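Local coordinates for ferrous iron uptake transporter protein B (Streptococcus thermophilus, PDB 3TAH) that probably drives GTP-dependent uptake of ferrous iron across the cell membrane, this piece being its cytosolic G-protein domain with the attached helical domain, at residues A[62-67]-A[208-213]; A[172-177]-A[197-202]; A[203-208]-A[214-219]. The protein carries 1 engineered substitution. One frame throughout, in Å; residues are numbered along the deposited sequence. Where two conformers were deposited one is given.

Interaction 1: A[62-67]-A[208-213]; sequences MSPYSP and QDSLVE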
# COMPACT_ATOMS: atom_id res chain seq x y z
N MET A 62 -7.22 1.17 3.12
CA MET A 62 -7.78 -0.17 2.91
C MET A 62 -8.67 -0.54 4.10
O MET A 62 -8.36 -1.45 4.89
CB MET A 62 -6.67 -1.19 2.64
CG MET A 62 -6.19 -1.12 1.20
SD MET A 62 -5.06 -2.47 0.78
CE MET A 62 -3.72 -1.94 1.75
N SER A 63 -9.78 0.18 4.20
CA SER A 63 -10.77 -0.03 5.24
C SER A 63 -11.87 -0.96 4.72
O SER A 63 -11.96 -1.23 3.52
CB SER A 63 -11.37 1.31 5.70
OG SER A 63 -12.54 1.61 4.94
N PRO A 64 -12.74 -1.47 5.62
CA PRO A 64 -13.79 -2.38 5.16
C PRO A 64 -15.05 -1.69 4.61
O PRO A 64 -16.00 -2.39 4.24
CB PRO A 64 -14.10 -3.22 6.42
CG PRO A 64 -13.67 -2.41 7.59
CD PRO A 64 -12.74 -1.30 7.09
N TYR A 65 -15.05 -0.37 4.50
CA TYR A 65 -16.26 0.43 4.30
C TYR A 65 -16.60 0.88 2.88
O TYR A 65 -17.56 1.62 2.69
CB TYR A 65 -16.18 1.65 5.23
CG TYR A 65 -15.96 1.26 6.69
CD1 TYR A 65 -16.85 0.41 7.33
CD2 TYR A 65 -14.86 1.75 7.41
CE1 TYR A 65 -16.67 0.04 8.66
CE2 TYR A 65 -14.67 1.38 8.75
CZ TYR A 65 -15.58 0.53 9.36
OH TYR A 65 -15.43 0.14 10.68
N SER A 66 -15.83 0.46 1.87
CA SER A 66 -16.27 0.70 0.49
C SER A 66 -15.94 -0.49 -0.40
O SER A 66 -14.94 -1.18 -0.16
CB SER A 66 -15.69 1.98 -0.08
OG SER A 66 -14.37 1.81 -0.53
N PRO A 67 -16.79 -0.73 -1.42
CA PRO A 67 -16.54 -1.80 -2.38
C PRO A 67 -15.19 -1.68 -3.07
O PRO A 67 -14.54 -2.69 -3.31
CB PRO A 67 -17.66 -1.60 -3.40
CG PRO A 67 -18.78 -1.04 -2.58
CD PRO A 67 -18.10 -0.08 -1.68
N GLN A 208 -9.44 -4.27 14.96
CA GLN A 208 -10.75 -4.94 14.88
C GLN A 208 -11.47 -4.76 13.55
O GLN A 208 -12.68 -4.51 13.50
CB GLN A 208 -11.61 -4.50 16.04
CG GLN A 208 -11.03 -5.02 17.34
CD GLN A 208 -11.26 -4.07 18.45
OE1 GLN A 208 -12.16 -4.26 19.26
NE2 GLN A 208 -10.45 -3.02 18.50
N ASP A 209 -10.70 -4.91 12.48
CA ASP A 209 -11.23 -4.91 11.14
C ASP A 209 -12.26 -6.03 10.97
O ASP A 209 -11.94 -7.21 11.10
CB ASP A 209 -10.10 -5.10 10.13
CG ASP A 209 -10.57 -4.94 8.71
OD1 ASP A 209 -10.57 -3.79 8.22
OD2 ASP A 209 -10.93 -5.96 8.10
N SER A 210 -13.49 -5.65 10.67
CA SER A 210 -14.59 -6.61 10.62
C SER A 210 -14.47 -7.63 9.48
O SER A 210 -14.93 -8.75 9.62
CB SER A 210 -15.93 -5.86 10.56
OG SER A 210 -15.96 -4.98 9.46
N LEU A 211 -13.84 -7.25 8.36
CA LEU A 211 -13.64 -8.18 7.24
C LEU A 211 -12.64 -9.29 7.56
O LEU A 211 -12.88 -10.45 7.27
CB LEU A 211 -13.18 -7.45 5.98
CG LEU A 211 -14.20 -6.62 5.20
CD1 LEU A 211 -13.48 -5.79 4.14
CD2 LEU A 211 -15.25 -7.53 4.57
N VAL A 212 -11.51 -8.91 8.16
CA VAL A 212 -10.49 -9.89 8.55
C VAL A 212 -11.06 -10.81 9.63
O VAL A 212 -10.87 -12.03 9.56
CB VAL A 212 -9.16 -9.23 8.96
CG1 VAL A 212 -8.24 -10.20 9.69
CG2 VAL A 212 -8.45 -8.63 7.73
N GLU A 213 -11.78 -10.24 10.59
CA GLU A 213 -12.37 -11.06 11.67
C GLU A 213 -13.36 -12.09 11.16
O GLU A 213 -13.39 -13.23 11.62
CB GLU A 213 -13.05 -10.16 12.70
CG GLU A 213 -12.07 -9.36 13.50
CD GLU A 213 -12.69 -8.33 14.39
OE1 GLU A 213 -13.89 -8.01 14.23
OE2 GLU A 213 -11.98 -7.81 15.27
O HOH W 1 -14.02 -2.78 11.26
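P64 and L211 meet where a loop of the P-loop GTPase domain, lying between strand 51-55 and helix 67-77, abuts the N-terminal turn of helix 210-215 in the helical domain. The apolar part of the contact is this one pair. The pyrrolidine of P64 pushes its CB against L211 CD1 at 3.5 Å, a little tighter than ordinary van der Waals packing. A proline suits this place because its rigid, compact ring can pack closely against the helix start without a flexible chain to order. P64 CD also lies above one face of the Y65 ring, displaced toward its rim.

Two polar side chains touch the proline ring by van der Waals contact: P64 CG lies 3.5 Å from D209 OD1, and S210 OG borders the same ring.

Capping and charge come from D209, the N-cap of helix 210-215. Its chi1 of -173° brings OD1 to the P64 ring while OD2 accepts from V212 N at 3.0 Å through its anti lone pair. OD2 is also held in a salt bridge by R73 of helix 67-77, which ties the two domains together. On the loop, S63 makes an ST turn, OG accepting from Y65 N at 3.2 Å, while S66 caps helix 67-77.

The water-mediated link lies at the edge: one water accepts from S210 N at 3.0 Å and is 3.3 Å from Y65 OH.

Interaction 2: A[172-177]-A[197-202]; sequences PIYDDR and SARFYA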
# COMPACT_ATOMS: atom_id res chain seq x y z
N PRO A 172 7.18 -0.23 7.71
CA PRO A 172 7.17 0.89 8.67
C PRO A 172 7.18 0.40 10.11
O PRO A 172 6.32 -0.39 10.50
CB PRO A 172 5.86 1.62 8.36
CG PRO A 172 5.62 1.32 6.92
CD PRO A 172 6.12 -0.08 6.70
N ILE A 173 8.15 0.85 10.89
CA ILE A 173 8.27 0.46 12.29
C ILE A 173 7.59 1.53 13.12
O ILE A 173 7.92 2.71 13.01
CB ILE A 173 9.75 0.28 12.72
CG1 ILE A 173 10.41 -0.85 11.93
CG2 ILE A 173 9.87 -0.01 14.23
CD1 ILE A 173 11.93 -0.95 12.14
N TYR A 174 6.62 1.12 13.93
CA TYR A 174 5.83 2.03 14.77
C TYR A 174 6.36 2.04 16.20
O TYR A 174 7.39 1.42 16.49
CB TYR A 174 4.35 1.61 14.73
CG TYR A 174 3.81 1.57 13.33
CD1 TYR A 174 3.91 2.69 12.49
CD2 TYR A 174 3.20 0.44 12.83
CE1 TYR A 174 3.42 2.67 11.18
CE2 TYR A 174 2.72 0.41 11.51
CZ TYR A 174 2.82 1.53 10.70
OH TYR A 174 2.35 1.53 9.42
N ASP A 175 5.67 2.75 17.09
CA ASP A 175 6.07 2.82 18.50
C ASP A 175 6.30 1.44 19.09
O ASP A 175 5.56 0.49 18.77
CB ASP A 175 5.00 3.52 19.34
CG ASP A 175 5.47 3.73 20.77
OD1 ASP A 175 5.04 2.98 21.66
OD2 ASP A 175 6.33 4.61 20.96
N ASP A 176 7.32 1.31 19.95
CA ASP A 176 7.57 0.03 20.66
C ASP A 176 6.34 -0.64 21.26
O ASP A 176 6.25 -1.88 21.26
CB ASP A 176 8.57 0.22 21.81
CG ASP A 176 9.98 0.42 21.33
OD1 ASP A 176 10.28 0.12 20.16
OD2 ASP A 176 10.81 0.87 22.15
N ARG A 177 5.41 0.16 21.77
CA ARG A 177 4.19 -0.39 22.40
C ARG A 177 3.24 -1.01 21.38
O ARG A 177 2.59 -2.01 21.68
CB ARG A 177 3.45 0.67 23.20
CG ARG A 177 4.16 1.18 24.44
CD ARG A 177 3.47 2.44 24.94
NE ARG A 177 3.66 3.56 24.02
CZ ARG A 177 3.06 4.74 24.11
NH1 ARG A 177 2.21 5.01 25.10
NH2 ARG A 177 3.32 5.68 23.22
N SER A 197 2.15 -11.68 4.35
CA SER A 197 1.11 -10.72 4.66
C SER A 197 0.73 -10.75 6.14
O SER A 197 -0.23 -10.08 6.54
CB SER A 197 -0.12 -10.98 3.78
OG SER A 197 -0.53 -12.34 3.84
N ALA A 198 1.49 -11.49 6.95
CA ALA A 198 1.14 -11.70 8.36
C ALA A 198 0.98 -10.38 9.10
O ALA A 198 0.04 -10.23 9.88
CB ALA A 198 2.16 -12.58 9.08
N ARG A 199 1.87 -9.43 8.83
CA ARG A 199 1.81 -8.12 9.49
C ARG A 199 0.54 -7.33 9.13
O ARG A 199 -0.04 -6.69 10.00
CB ARG A 199 3.07 -7.31 9.17
CG ARG A 199 3.21 -6.07 9.99
CD ARG A 199 4.59 -5.44 9.78
NE ARG A 199 4.63 -4.14 10.42
CZ ARG A 199 4.91 -3.90 11.70
NH1 ARG A 199 5.21 -4.87 12.56
NH2 ARG A 199 4.88 -2.65 12.13
N PHE A 200 0.13 -7.41 7.86
CA PHE A 200 -1.12 -6.79 7.41
C PHE A 200 -2.29 -7.32 8.24
O PHE A 200 -3.12 -6.56 8.73
CB PHE A 200 -1.40 -7.07 5.93
CG PHE A 200 -2.71 -6.51 5.46
CD1 PHE A 200 -2.76 -5.23 4.92
CD2 PHE A 200 -3.88 -7.25 5.55
CE1 PHE A 200 -3.97 -4.70 4.51
CE2 PHE A 200 -5.08 -6.70 5.13
CZ PHE A 200 -5.11 -5.44 4.61
N TYR A 201 -2.35 -8.64 8.36
CA TYR A 201 -3.42 -9.28 9.12
C TYR A 201 -3.33 -8.96 10.61
O TYR A 201 -4.35 -8.72 11.25
CB TYR A 201 -3.42 -10.79 8.90
CG TYR A 201 -3.93 -11.19 7.55
CD1 TYR A 201 -5.28 -11.07 7.25
CD2 TYR A 201 -3.08 -11.70 6.59
CE1 TYR A 201 -5.77 -11.44 6.01
CE2 TYR A 201 -3.56 -12.08 5.35
CZ TYR A 201 -4.91 -11.95 5.07
OH TYR A 201 -5.38 -12.31 3.83
N ALA A 202 -2.11 -8.96 11.16
CA ALA A 202 -1.94 -8.67 12.58
C ALA A 202 -2.44 -7.25 12.92
O ALA A 202 -3.13 -7.05 13.92
CB ALA A 202 -0.49 -8.86 13.01
O HOH W 2 4.38 -1.74 9.13
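P172 O and R199 NH2 meet obliquely in the loop that leads through an Asp N-cap into helix 176-189 of the helical domain, a loop reached by the R199 side chain from helix 198-206. The carbonyl of P172 takes a weak hydrogen bond from R199 NH2, 3.1 Å long and bent to 124°. A water adds a second link: it donates to P172 O at 2.7 Å and accepts from R199 NE at 2.7 Å, lying at the edge of the guanidinium and in its plane. Arginine suits the place because its long side chain can span the gap between P172 CA and R199 CA, 10.5 Å apart. With CG anti to the backbone N (chi1 -170°) and the chain extended from CG to NE, R199 is sent toward the loop and carries its charged group across.

Two residues on, Y174 turns its ring back under P172, so that P172 O stands 3.8 Å above the ring plane, over its centre. R199 NH2 approaches Y174 CD2 to 3.6 Å, with ring and guanidinium planes 26° apart. The stronger polar partners lie beyond these segments: R199 NH2 forms a salt bridge with E179, which also accepts from Y174 N, and Y174 OH bonds to E105 of the GTPase domain. The buried arginine charge is thus probably balanced by E179.

D175 then opens helix 176-189, and R177 wraps back on it while making a cation-pi contact with F237. D175 OD1 is gripped twice from opposite faces of its carboxylate plane, by the capping bond from R177 N at 2.8 Å and by the salt bridge from R177 NE, also at 2.8 Å.

Interaction 3: A[203-208]-A[214-219]; sequences IKLFEQ and AELDLS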
# COMPACT_ATOMS: atom_id res chain seq x y z
N ILE A 203 -2.11 -6.28 12.09
CA ILE A 203 -2.52 -4.89 12.31
C ILE A 203 -4.04 -4.77 12.16
O ILE A 203 -4.68 -4.09 12.96
CB ILE A 203 -1.80 -3.90 11.38
CG1 ILE A 203 -0.32 -3.85 11.74
CG2 ILE A 203 -2.41 -2.48 11.52
CD1 ILE A 203 0.54 -3.19 10.72
N LYS A 204 -4.60 -5.41 11.14
CA LYS A 204 -6.05 -5.42 10.95
C LYS A 204 -6.80 -6.03 12.13
O LYS A 204 -7.84 -5.52 12.54
CB LYS A 204 -6.42 -6.16 9.67
CG LYS A 204 -6.10 -5.37 8.42
CD LYS A 204 -7.20 -4.40 8.09
CE LYS A 204 -6.76 -3.33 7.10
NZ LYS A 204 -5.82 -2.37 7.73
N LEU A 205 -6.27 -7.11 12.68
CA LEU A 205 -6.88 -7.73 13.85
C LEU A 205 -6.81 -6.80 15.06
O LEU A 205 -7.79 -6.71 15.83
CB LEU A 205 -6.20 -9.06 14.18
CG LEU A 205 -6.61 -10.17 13.21
CD1 LEU A 205 -5.65 -11.33 13.31
CD2 LEU A 205 -8.06 -10.59 13.46
N PHE A 206 -5.68 -6.13 15.21
CA PHE A 206 -5.49 -5.21 16.33
C PHE A 206 -6.55 -4.11 16.29
O PHE A 206 -7.16 -3.78 17.32
CB PHE A 206 -4.09 -4.59 16.33
CG PHE A 206 -3.88 -3.61 17.45
CD1 PHE A 206 -3.53 -4.05 18.72
CD2 PHE A 206 -4.05 -2.24 17.24
CE1 PHE A 206 -3.34 -3.13 19.77
CE2 PHE A 206 -3.86 -1.32 18.28
CZ PHE A 206 -3.51 -1.76 19.55
N GLU A 207 -6.79 -3.57 15.10
CA GLU A 207 -7.77 -2.49 14.92
C GLU A 207 -9.23 -2.98 14.74
O GLU A 207 -10.13 -2.19 14.42
CB GLU A 207 -7.33 -1.57 13.78
CG GLU A 207 -7.53 -2.16 12.42
CD GLU A 207 -6.76 -1.46 11.31
OE1 GLU A 207 -6.92 -1.91 10.16
OE2 GLU A 207 -6.02 -0.48 11.55
N GLN A 208 -9.44 -4.27 14.96
CA GLN A 208 -10.75 -4.94 14.88
C GLN A 208 -11.47 -4.76 13.55
O GLN A 208 -12.68 -4.51 13.50
CB GLN A 208 -11.61 -4.50 16.04
CG GLN A 208 -11.03 -5.02 17.34
CD GLN A 208 -11.26 -4.07 18.45
OE1 GLN A 208 -12.16 -4.26 19.26
NE2 GLN A 208 -10.45 -3.02 18.50
N ALA A 214 -14.18 -11.69 10.19
CA ALA A 214 -15.14 -12.59 9.57
C ALA A 214 -14.47 -13.64 8.69
O ALA A 214 -14.97 -14.75 8.59
CB ALA A 214 -16.16 -11.78 8.78
N GLU A 215 -13.36 -13.32 8.03
CA GLU A 215 -12.76 -14.24 7.07
C GLU A 215 -11.80 -15.27 7.66
O GLU A 215 -11.71 -16.37 7.14
CB GLU A 215 -12.04 -13.49 5.93
CG GLU A 215 -10.60 -13.12 6.21
CD GLU A 215 -9.92 -12.33 5.09
OE1 GLU A 215 -9.31 -11.29 5.39
OE2 GLU A 215 -9.99 -12.74 3.93
N LEU A 216 -11.09 -14.91 8.73
CA LEU A 216 -10.10 -15.79 9.35
C LEU A 216 -10.76 -16.85 10.23
O LEU A 216 -11.69 -16.56 10.97
CB LEU A 216 -9.10 -14.99 10.19
CG LEU A 216 -7.86 -14.42 9.51
CD1 LEU A 216 -8.25 -13.44 8.43
CD2 LEU A 216 -6.95 -13.76 10.52
N ASP A 217 -10.25 -18.07 10.15
CA ASP A 217 -10.75 -19.18 10.95
C ASP A 217 -9.85 -19.23 12.16
O ASP A 217 -8.86 -19.98 12.17
CB ASP A 217 -10.69 -20.49 10.14
CG ASP A 217 -11.11 -21.71 10.95
OD1 ASP A 217 -12.07 -21.62 11.75
OD2 ASP A 217 -10.48 -22.77 10.78
N LEU A 218 -10.18 -18.41 13.16
CA LEU A 218 -9.43 -18.35 14.41
C LEU A 218 -10.11 -19.15 15.50
O LEU A 218 -11.34 -19.11 15.64
CB LEU A 218 -9.26 -16.91 14.92
CG LEU A 218 -8.50 -15.97 13.96
CD1 LEU A 218 -8.36 -14.56 14.56
CD2 LEU A 218 -7.14 -16.55 13.56
N SER A 219 -9.31 -19.87 16.28
CA SER A 219 -9.82 -20.62 17.41
C SER A 219 -10.29 -19.68 18.50
O SER A 219 -9.91 -18.48 18.53
CB SER A 219 -8.74 -21.55 17.98
OG SER A 219 -7.73 -20.80 18.63
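L205 points its forked end straight at two leucines of the chain leaving helix 210-215, meeting each of them tip to tip. Its CD2 reaches L218 CD1 at 4.1 Å. Its CD1 lies 3.9 Å from L216 CD2, but L216 has two conformers, so this touch holds for one of them and is less certain. L205 has CG anti to the carbonyl carbon (chi1 -75°), which directs its two methyls away from helix 198-206. Alternation along the extended 216-218 piece does the rest: L216 and L218 turn to the same side, with the exposed D217 between them. Leucines fit because each branched tip offers two methyls, and the contact is purely apolar.

Helix 198-206, which carries L205, ends in a Schellman motif: Q208 has positive phi (56°), with D209 N paired to K204 O and Q208 N to L205 O. At that end a salt bridge joins residues three apart, K204 NZ meeting E207 OE1 at 2.7 Å on the syn side, 17° out of the carboxylate plane.

In the helical domain the contact lies between successive helices: L205 also touches L189 of helix 176-189 and V212 of helix 210-215, while L218 packs on R223 and I226 of helix 220-237.

Overall arrangement
Helices 198-206 and 210-215 follow one another in the chain, and each of the three contacts uses at least one of them. Interactions 1 and 3 share Q208 and have centres about 10 Å apart; D209 N probably bonds to K204 O at 2.9 Å. Interaction 2 lies about 17 Å from interaction 1 and 14 Å from interaction 3, centre to centre, yet M62 CE reaches F200 CE1 at 3.9 Å and V212 CG1 packs on Y201 CD1 at 3.9 Å. Interaction 1 joins the helical domain to the GTPase domain. Its L211 side chain is about 11 Å from that of V36, a predicted GTP-binding residue, too far for contact. Interactions 2 and 3 lie away from the annotated sites.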